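Local coordinates for protein terminase large subunit (Bacillus phage spp1, PDB 2WBN) that packages viral DNA into empty capsids as an ATP-driven motor and cuts the genome with the metal-dependent nuclease domain that makes up this chain, at residues Phe57-Arg68 with Ala80-Leu91; Glu131-His142 with Arg196-Lys204. All blocks are in the same frame, centred on the assembly; numbering follows the deposited sequence.

Contact 1 (Phe57-Arg68 with Ala80-Leu91)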
# COMPACT_ATOMS: atom_id res chain seq x y z
N PHE A 57 -6.19 3.18 7.76
CA PHE A 57 -6.38 3.12 9.22
C PHE A 57 -7.18 1.93 9.73
O PHE A 57 -7.18 1.66 10.94
CB PHE A 57 -7.00 4.42 9.72
CG PHE A 57 -6.06 5.58 9.69
CD1 PHE A 57 -6.22 6.59 8.76
CD2 PHE A 57 -4.98 5.65 10.56
CE1 PHE A 57 -5.33 7.67 8.70
CE2 PHE A 57 -4.09 6.71 10.52
CZ PHE A 57 -4.26 7.72 9.58
N GLY A 58 -7.87 1.23 8.84
CA GLY A 58 -8.75 0.16 9.28
C GLY A 58 -10.05 0.78 9.78
O GLY A 58 -10.13 1.98 10.03
N TYR A 59 -11.05 -0.05 9.90
CA TYR A 59 -12.39 0.36 10.25
C TYR A 59 -13.17 -0.92 10.49
O TYR A 59 -13.10 -1.86 9.68
CB TYR A 59 -13.01 1.19 9.12
CG TYR A 59 -14.44 1.62 9.39
CD1 TYR A 59 -14.76 2.35 10.51
CD2 TYR A 59 -15.47 1.28 8.52
CE1 TYR A 59 -16.07 2.73 10.77
CE2 TYR A 59 -16.79 1.67 8.76
CZ TYR A 59 -17.08 2.39 9.88
OH TYR A 59 -18.40 2.77 10.13
N GLY A 60 -13.89 -0.98 11.60
CA GLY A 60 -14.58 -2.19 12.02
C GLY A 60 -13.52 -3.26 12.22
O GLY A 60 -12.49 -2.99 12.85
N PRO A 61 -13.74 -4.46 11.66
CA PRO A 61 -12.76 -5.53 11.82
C PRO A 61 -11.54 -5.41 10.91
O PRO A 61 -10.58 -6.16 11.10
CB PRO A 61 -13.56 -6.78 11.42
CG PRO A 61 -14.49 -6.27 10.34
CD PRO A 61 -14.84 -4.86 10.75
N ASP A 62 -11.58 -4.49 9.95
CA ASP A 62 -10.50 -4.32 8.98
C ASP A 62 -9.24 -3.74 9.63
O ASP A 62 -9.35 -2.88 10.54
CB ASP A 62 -10.97 -3.44 7.83
CG ASP A 62 -12.04 -4.12 7.03
OD1 ASP A 62 -12.38 -5.29 7.35
OD2 ASP A 62 -12.53 -3.51 6.08
N PRO A 63 -8.06 -4.25 9.24
CA PRO A 63 -6.83 -3.84 9.89
C PRO A 63 -6.28 -2.51 9.39
O PRO A 63 -6.49 -2.13 8.24
CB PRO A 63 -5.85 -4.94 9.52
CG PRO A 63 -6.29 -5.37 8.15
CD PRO A 63 -7.80 -5.19 8.13
N LEU A 64 -5.51 -1.87 10.25
CA LEU A 64 -4.62 -0.81 9.80
C LEU A 64 -3.57 -1.49 8.92
O LEU A 64 -3.11 -2.59 9.23
CB LEU A 64 -3.98 -0.11 11.00
CG LEU A 64 -2.83 0.88 10.72
CD1 LEU A 64 -2.88 1.97 11.83
CD2 LEU A 64 -1.46 0.20 10.70
N ALA A 65 -3.22 -0.86 7.81
CA ALA A 65 -2.19 -1.38 6.89
C ALA A 65 -1.27 -0.25 6.44
O ALA A 65 -1.71 0.70 5.77
CB ALA A 65 -2.84 -2.05 5.70
N PHE A 66 -0.02 -0.33 6.90
CA PHE A 66 1.06 0.56 6.47
C PHE A 66 1.91 -0.16 5.41
O PHE A 66 2.30 -1.31 5.62
CB PHE A 66 1.96 0.92 7.65
CG PHE A 66 3.22 1.64 7.26
CD1 PHE A 66 3.20 3.00 6.99
CD2 PHE A 66 4.41 0.95 7.16
CE1 PHE A 66 4.36 3.67 6.63
CE2 PHE A 66 5.58 1.61 6.78
CZ PHE A 66 5.55 2.97 6.51
N VAL A 67 2.18 0.50 4.30
CA VAL A 67 3.06 -0.07 3.26
C VAL A 67 4.17 0.92 2.89
O VAL A 67 3.95 2.13 2.90
CB VAL A 67 2.26 -0.51 2.00
CG1 VAL A 67 1.16 -1.52 2.38
CG2 VAL A 67 1.67 0.72 1.21
N ARG A 68 5.35 0.37 2.59
CA ARG A 68 6.49 1.12 2.07
C ARG A 68 7.01 0.41 0.81
O ARG A 68 7.31 -0.78 0.86
CB ARG A 68 7.58 1.22 3.12
CG ARG A 68 8.89 1.90 2.68
CD ARG A 68 9.95 1.72 3.78
NE ARG A 68 11.25 2.35 3.48
CZ ARG A 68 11.59 3.61 3.75
NH1 ARG A 68 10.73 4.45 4.31
NH2 ARG A 68 12.81 4.06 3.43
N ALA A 80 8.07 -3.91 -3.09
CA ALA A 80 7.61 -3.85 -1.70
C ALA A 80 8.77 -3.98 -0.74
O ALA A 80 9.55 -4.94 -0.82
CB ALA A 80 6.53 -4.92 -1.43
N ILE A 81 8.90 -3.01 0.16
CA ILE A 81 10.03 -2.96 1.10
C ILE A 81 9.60 -3.45 2.48
O ILE A 81 10.27 -4.29 3.09
CB ILE A 81 10.61 -1.53 1.22
CG1 ILE A 81 11.13 -1.05 -0.14
CG2 ILE A 81 11.71 -1.49 2.28
CD1 ILE A 81 11.70 0.39 -0.15
N ASP A 82 8.49 -2.91 2.97
CA ASP A 82 8.03 -3.26 4.29
C ASP A 82 6.53 -2.99 4.43
O ASP A 82 5.90 -2.40 3.55
CB ASP A 82 8.85 -2.48 5.32
CG ASP A 82 9.03 -3.23 6.63
OD1 ASP A 82 8.38 -4.27 6.85
OD2 ASP A 82 9.85 -2.76 7.45
N GLU A 83 5.97 -3.46 5.54
CA GLU A 83 4.56 -3.33 5.83
C GLU A 83 4.32 -3.48 7.34
O GLU A 83 5.16 -4.03 8.07
CB GLU A 83 3.76 -4.42 5.09
CG GLU A 83 3.98 -5.81 5.68
CD GLU A 83 3.33 -6.95 4.92
OE1 GLU A 83 2.90 -6.75 3.77
OE2 GLU A 83 3.27 -8.07 5.49
N LEU A 84 3.17 -2.99 7.80
CA LEU A 84 2.64 -3.31 9.10
C LEU A 84 1.14 -3.47 8.93
O LEU A 84 0.45 -2.53 8.51
CB LEU A 84 2.94 -2.22 10.14
CG LEU A 84 2.46 -2.46 11.58
CD1 LEU A 84 3.21 -3.61 12.28
CD2 LEU A 84 2.58 -1.17 12.39
N VAL A 85 0.63 -4.65 9.27
CA VAL A 85 -0.80 -4.94 9.25
C VAL A 85 -1.23 -5.31 10.66
O VAL A 85 -0.72 -6.27 11.25
CB VAL A 85 -1.13 -6.05 8.23
CG1 VAL A 85 -2.65 -6.34 8.21
CG2 VAL A 85 -0.62 -5.66 6.82
N ASP A 86 -2.19 -4.57 11.20
CA ASP A 86 -2.63 -4.74 12.58
C ASP A 86 -4.14 -4.61 12.68
O ASP A 86 -4.70 -3.53 12.42
CB ASP A 86 -1.95 -3.63 13.38
CG ASP A 86 -2.02 -3.83 14.85
OD1 ASP A 86 -2.68 -4.80 15.31
OD2 ASP A 86 -1.39 -2.99 15.56
N HIS A 87 -4.79 -5.71 13.06
CA HIS A 87 -6.22 -5.72 13.30
C HIS A 87 -6.61 -5.03 14.60
O HIS A 87 -7.74 -4.62 14.74
CB HIS A 87 -6.77 -7.16 13.29
CG HIS A 87 -6.81 -7.75 11.92
ND1 HIS A 87 -5.73 -8.39 11.36
CD2 HIS A 87 -7.79 -7.76 10.98
CE1 HIS A 87 -6.03 -8.76 10.13
NE2 HIS A 87 -7.27 -8.39 9.87
N LYS A 88 -5.67 -4.92 15.52
CA LYS A 88 -5.88 -4.27 16.83
C LYS A 88 -5.20 -2.92 16.71
O LYS A 88 -4.01 -2.74 17.05
CB LYS A 88 -5.30 -5.14 17.93
CG LYS A 88 -6.07 -6.46 17.99
CD LYS A 88 -5.68 -7.34 19.10
CE LYS A 88 -6.13 -8.75 18.83
NZ LYS A 88 -7.58 -8.97 19.15
N VAL A 89 -5.94 -1.97 16.16
CA VAL A 89 -5.34 -0.75 15.63
C VAL A 89 -4.79 0.14 16.76
O VAL A 89 -5.52 0.52 17.70
CB VAL A 89 -6.35 0.03 14.79
CG1 VAL A 89 -5.75 1.35 14.27
CG2 VAL A 89 -6.89 -0.83 13.65
N SER A 90 -3.50 0.45 16.68
CA SER A 90 -2.85 1.36 17.61
C SER A 90 -2.03 2.34 16.81
O SER A 90 -1.12 1.95 16.05
CB SER A 90 -1.96 0.60 18.59
OG SER A 90 -1.17 1.51 19.35
N LEU A 91 -2.37 3.62 16.94
CA LEU A 91 -1.55 4.67 16.37
C LEU A 91 -0.20 4.76 17.09
O LEU A 91 0.81 5.02 16.46
CB LEU A 91 -2.30 6.01 16.40
CG LEU A 91 -3.63 6.07 15.62
CD1 LEU A 91 -4.15 7.51 15.56
CD2 LEU A 91 -3.43 5.50 14.20
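Leu64-Arg68 pairs with Ile81-Asp86 as the two arms of an antiparallel beta hairpin, inside the mixed sheet of the RNase H-like nuclease domain. Leu64, Phe66 and Arg68 face Asp86, Leu84 and Asp82 in hydrogen-bonded pairs; Phe66 N to Leu84 O, at 2.8 Å, is nearly straight (167°). At the far end a classic beta bulge sets Ile81 and Asp82 both against Arg68, whose O accepts from Ile81 N (2.8 Å) and Asp82 N (3.2 Å). The extended Arg68 chain runs past Ile81, with CD 4.0 Å from CG2. At the other end Pro63 lies against one face of the His87 imidazole, its CB 3.6 Å from the ring centroid and almost on the normal, a CH-pi contact. Val85, with CG1 anti to its backbone N (chi1 -179°), brings that methyl to 3.7 Å from Pro63 CB. Leu64 CD1 meets Val89 CG1 at 3.8 Å, and Leu91 CD2 approaches Phe57 CE2 at 3.9 Å. Helix 91-100 covers the Leu64, Phe66 and Leu84 face, and helix 161-169 the Val67 and Val85 face. Backbone bonds thus fix the register, while apolar and CH-pi contacts pack the end where Pro63 nears His190 and Phe57 nears Asp111, both metal-binding residues.

Contact 2 (Glu131-His142 with Arg196-Lys204)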
# COMPACT_ATOMS: atom_id res chain seq x y z
N GLU A 131 0.42 13.04 5.43
CA GLU A 131 -0.67 13.86 4.91
C GLU A 131 -1.81 13.01 4.37
O GLU A 131 -1.63 11.86 3.98
CB GLU A 131 -0.17 14.87 3.87
CG GLU A 131 0.15 14.31 2.49
CD GLU A 131 0.73 15.38 1.57
OE1 GLU A 131 1.96 15.62 1.66
OE2 GLU A 131 -0.03 15.98 0.78
N GLY A 132 -3.01 13.59 4.38
CA GLY A 132 -4.19 12.93 3.87
C GLY A 132 -4.07 12.70 2.38
O GLY A 132 -3.52 13.56 1.65
N ALA A 133 -4.54 11.55 1.92
CA ALA A 133 -4.69 11.30 0.49
C ALA A 133 -5.59 12.38 -0.08
O ALA A 133 -6.67 12.62 0.43
CB ALA A 133 -5.30 9.93 0.24
N LYS A 134 -5.12 13.03 -1.14
CA LYS A 134 -5.88 14.07 -1.83
C LYS A 134 -7.02 13.49 -2.67
O LYS A 134 -8.08 14.11 -2.80
CB LYS A 134 -4.96 14.92 -2.72
CG LYS A 134 -4.06 15.86 -1.93
CD LYS A 134 -3.07 16.60 -2.84
CE LYS A 134 -2.49 17.84 -2.14
NZ LYS A 134 -1.94 17.50 -0.78
N LYS A 135 -6.80 12.31 -3.24
CA LYS A 135 -7.79 11.71 -4.12
C LYS A 135 -8.96 11.16 -3.31
O LYS A 135 -8.81 10.82 -2.14
CB LYS A 135 -7.19 10.62 -5.00
CG LYS A 135 -6.36 11.15 -6.16
CD LYS A 135 -6.10 10.04 -7.16
CE LYS A 135 -5.34 10.50 -8.39
NZ LYS A 135 -5.00 9.28 -9.17
N GLY A 136 -10.13 11.10 -3.95
CA GLY A 136 -11.38 10.79 -3.28
C GLY A 136 -11.83 9.36 -3.51
O GLY A 136 -11.08 8.57 -4.07
N PRO A 137 -13.06 9.03 -3.09
CA PRO A 137 -13.58 7.67 -3.27
C PRO A 137 -13.76 7.28 -4.75
O PRO A 137 -13.63 6.10 -5.08
CB PRO A 137 -14.93 7.70 -2.54
CG PRO A 137 -14.88 8.92 -1.65
CD PRO A 137 -14.03 9.90 -2.39
N ASP A 138 -13.99 8.25 -5.63
CA ASP A 138 -14.12 7.98 -7.07
C ASP A 138 -12.80 7.70 -7.81
O ASP A 138 -12.80 7.48 -9.02
CB ASP A 138 -14.86 9.14 -7.75
CG ASP A 138 -16.30 9.24 -7.29
OD1 ASP A 138 -16.84 8.17 -6.93
OD2 ASP A 138 -16.87 10.35 -7.27
N SER A 139 -11.67 7.71 -7.10
CA SER A 139 -10.37 7.40 -7.71
C SER A 139 -9.97 5.94 -7.60
O SER A 139 -8.91 5.55 -8.12
CB SER A 139 -9.27 8.23 -7.04
OG SER A 139 -9.09 7.83 -5.69
N VAL A 140 -10.78 5.12 -6.92
CA VAL A 140 -10.38 3.75 -6.60
C VAL A 140 -10.06 2.92 -7.85
O VAL A 140 -8.96 2.36 -7.96
CB VAL A 140 -11.43 3.01 -5.73
CG1 VAL A 140 -11.09 1.51 -5.65
CG2 VAL A 140 -11.49 3.63 -4.34
N GLU A 141 -11.01 2.83 -8.77
CA GLU A 141 -10.85 1.98 -9.94
C GLU A 141 -9.63 2.42 -10.77
O GLU A 141 -8.81 1.58 -11.15
CB GLU A 141 -12.14 1.96 -10.77
CG GLU A 141 -12.01 1.32 -12.16
CD GLU A 141 -13.34 1.25 -12.90
OE1 GLU A 141 -14.38 1.54 -12.27
OE2 GLU A 141 -13.33 0.91 -14.11
N HIS A 142 -9.52 3.73 -11.02
CA HIS A 142 -8.35 4.35 -11.68
C HIS A 142 -7.04 3.91 -11.03
O HIS A 142 -6.11 3.49 -11.72
CB HIS A 142 -8.43 5.89 -11.59
CG HIS A 142 -7.37 6.62 -12.37
ND1 HIS A 142 -7.67 7.42 -13.45
CD2 HIS A 142 -6.03 6.68 -12.23
CE1 HIS A 142 -6.56 7.94 -13.94
NE2 HIS A 142 -5.54 7.50 -13.22
N ARG A 196 -2.39 2.04 -3.26
CA ARG A 196 -3.03 3.12 -4.03
C ARG A 196 -2.75 4.51 -3.47
O ARG A 196 -2.37 5.42 -4.22
CB ARG A 196 -4.52 2.97 -4.07
CG ARG A 196 -5.07 2.15 -5.19
CD ARG A 196 -6.51 2.60 -5.39
NE ARG A 196 -7.29 2.26 -4.20
CZ ARG A 196 -7.88 3.12 -3.37
NH1 ARG A 196 -7.82 4.44 -3.56
NH2 ARG A 196 -8.54 2.63 -2.33
N TYR A 197 -2.99 4.70 -2.16
CA TYR A 197 -2.73 6.01 -1.54
C TYR A 197 -1.27 6.39 -1.75
O TYR A 197 -0.98 7.49 -2.15
CB TYR A 197 -3.00 6.05 -0.04
CG TYR A 197 -4.30 5.44 0.42
CD1 TYR A 197 -5.46 5.53 -0.34
CD2 TYR A 197 -4.37 4.80 1.67
CE1 TYR A 197 -6.65 4.98 0.10
CE2 TYR A 197 -5.53 4.23 2.10
CZ TYR A 197 -6.67 4.33 1.33
OH TYR A 197 -7.83 3.77 1.79
N ALA A 198 -0.36 5.45 -1.50
CA ALA A 198 1.08 5.72 -1.57
C ALA A 198 1.50 6.26 -2.93
O ALA A 198 2.40 7.10 -3.01
CB ALA A 198 1.88 4.47 -1.22
N PHE A 199 0.87 5.76 -3.99
CA PHE A 199 1.18 6.14 -5.38
C PHE A 199 0.20 7.12 -6.03
O PHE A 199 0.28 7.33 -7.25
CB PHE A 199 1.27 4.89 -6.23
CG PHE A 199 2.51 4.12 -6.00
CD1 PHE A 199 2.54 3.09 -5.08
CD2 PHE A 199 3.68 4.47 -6.64
CE1 PHE A 199 3.72 2.38 -4.84
CE2 PHE A 199 4.85 3.77 -6.41
CZ PHE A 199 4.86 2.74 -5.50
N GLU A 200 -0.70 7.72 -5.26
CA GLU A 200 -1.71 8.59 -5.88
C GLU A 200 -1.11 9.77 -6.67
O GLU A 200 -1.68 10.18 -7.67
CB GLU A 200 -2.75 9.08 -4.85
CG GLU A 200 -2.23 10.08 -3.83
CD GLU A 200 -3.35 10.84 -3.12
OE1 GLU A 200 -4.52 10.40 -3.12
OE2 GLU A 200 -3.05 11.90 -2.55
N ARG A 201 0.03 10.30 -6.22
CA ARG A 201 0.65 11.46 -6.89
C ARG A 201 1.46 11.08 -8.13
O ARG A 201 1.96 11.96 -8.82
CB ARG A 201 1.57 12.25 -5.94
CG ARG A 201 1.03 12.53 -4.54
CD ARG A 201 -0.27 13.32 -4.55
NE ARG A 201 -0.92 13.31 -3.24
CZ ARG A 201 -0.54 14.04 -2.19
NH1 ARG A 201 0.49 14.88 -2.28
NH2 ARG A 201 -1.21 13.95 -1.04
N ASP A 202 1.62 9.79 -8.39
CA ASP A 202 2.45 9.35 -9.51
C ASP A 202 1.63 8.96 -10.73
O ASP A 202 2.19 8.53 -11.73
CB ASP A 202 3.32 8.18 -9.07
CG ASP A 202 4.32 8.58 -8.01
OD1 ASP A 202 4.15 8.20 -6.83
OD2 ASP A 202 5.30 9.27 -8.37
N MSE A 203 0.32 9.13 -10.67
CA MSE A 203 -0.56 8.56 -11.69
C MSE A 203 -0.98 9.60 -12.74
O MSE A 203 -0.74 10.79 -12.57
CB MSE A 203 -1.78 7.94 -11.03
CG MSE A 203 -1.41 6.99 -9.90
SE MSE A 203 -2.98 6.34 -9.02
CE MSE A 203 -2.15 5.05 -7.80
N LYS A 204 -1.61 9.09 -13.81
CA LYS A 204 -1.85 9.80 -15.09
C LYS A 204 -0.75 9.45 -16.10
O LYS A 204 0.19 10.21 -16.30
CB LYS A 204 -1.99 11.33 -14.96
CG LYS A 204 -3.19 11.79 -14.13
CD LYS A 204 -3.43 13.27 -14.27
CE LYS A 204 -4.58 13.71 -13.37
NZ LYS A 204 -4.98 15.13 -13.61
O HOH W 1 -9.74 6.52 -1.88
O HOH W 2 -6.69 6.53 -4.90
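Glu200 and Arg201, just beyond helix 190-198, reach across to the chain that leaves strand 130-132, and their two flat groups are gripped in different ways. The Glu200 carboxylate faces the backbone of Lys134 and Lys135: OE2 takes Lys134 N on its syn lone pair at 2.7 Å, and OE1 receives Lys135 N at 3.0 Å from the syn side, somewhat out of plane. Its CG sits between the backbone N and the carbonyl carbon (chi1 70°), and the extended chain beyond carries the carboxylate to these two amides. On its anti side, OE2 also accepts from Arg201 NE at 2.6 Å, so one oxygen binds two donors and ties the guanidinium to the carboxylate.

Arg201 turns its NH1 and NH2 end-on to Glu131, both to OE2, with NH2 at 3.0 Å. The oxygen lies in the guanidinium plane, whereas both nitrogens meet it from the same face of the carboxylate, the two planes being 65° apart. Lys134 crosses the Arg201 side chain at about a right angle, its CD 3.6 Å above the guanidinium plane and over its centre; its NZ turns back to Glu131 OE2 in a salt bridge whose hydrogen bond is weak. The shared carboxylate probably offsets the closeness of the two cations.

Toward helix 140-148, Val140 CG2 lies over one face of the Arg196 guanidinium, toward its rim, while two waters lie at its edge; one links NH1 to Ser139 OG, the other to Gly136 O. Arg196 NH2 forms a salt bridge with Asp193, and Tyr197 OH bonds Asp56, both manganese-binding residues. Glu131, Lys134, Glu200 and Arg201 thus form a salt-bridge network that joins an outermost strand of the RNase H-like sheet to the end of the helix carrying His190 and Asp193.

How the contacts relate
Contacts 1 and 2 follow one another along the chain and both reach the same mixed sheet: the hairpin of contact 1 lies within it, while contact 2 begins on 130-132, one of its two outermost strands. Their centres are 18 Å apart and their nearest atoms about 4 Å, without touching. The two-metal nuclease site connects them. From contact 1, the side chain of Pro63 comes within about 3 Å of that of His190, and Phe57 within about 4 Å of Asp111. From contact 2, Tyr197 and Arg196 approach Asp56 and Asp193, each to about 3 Å between side chains. All four metal-binding residues thus have neighbours in one contact or the other.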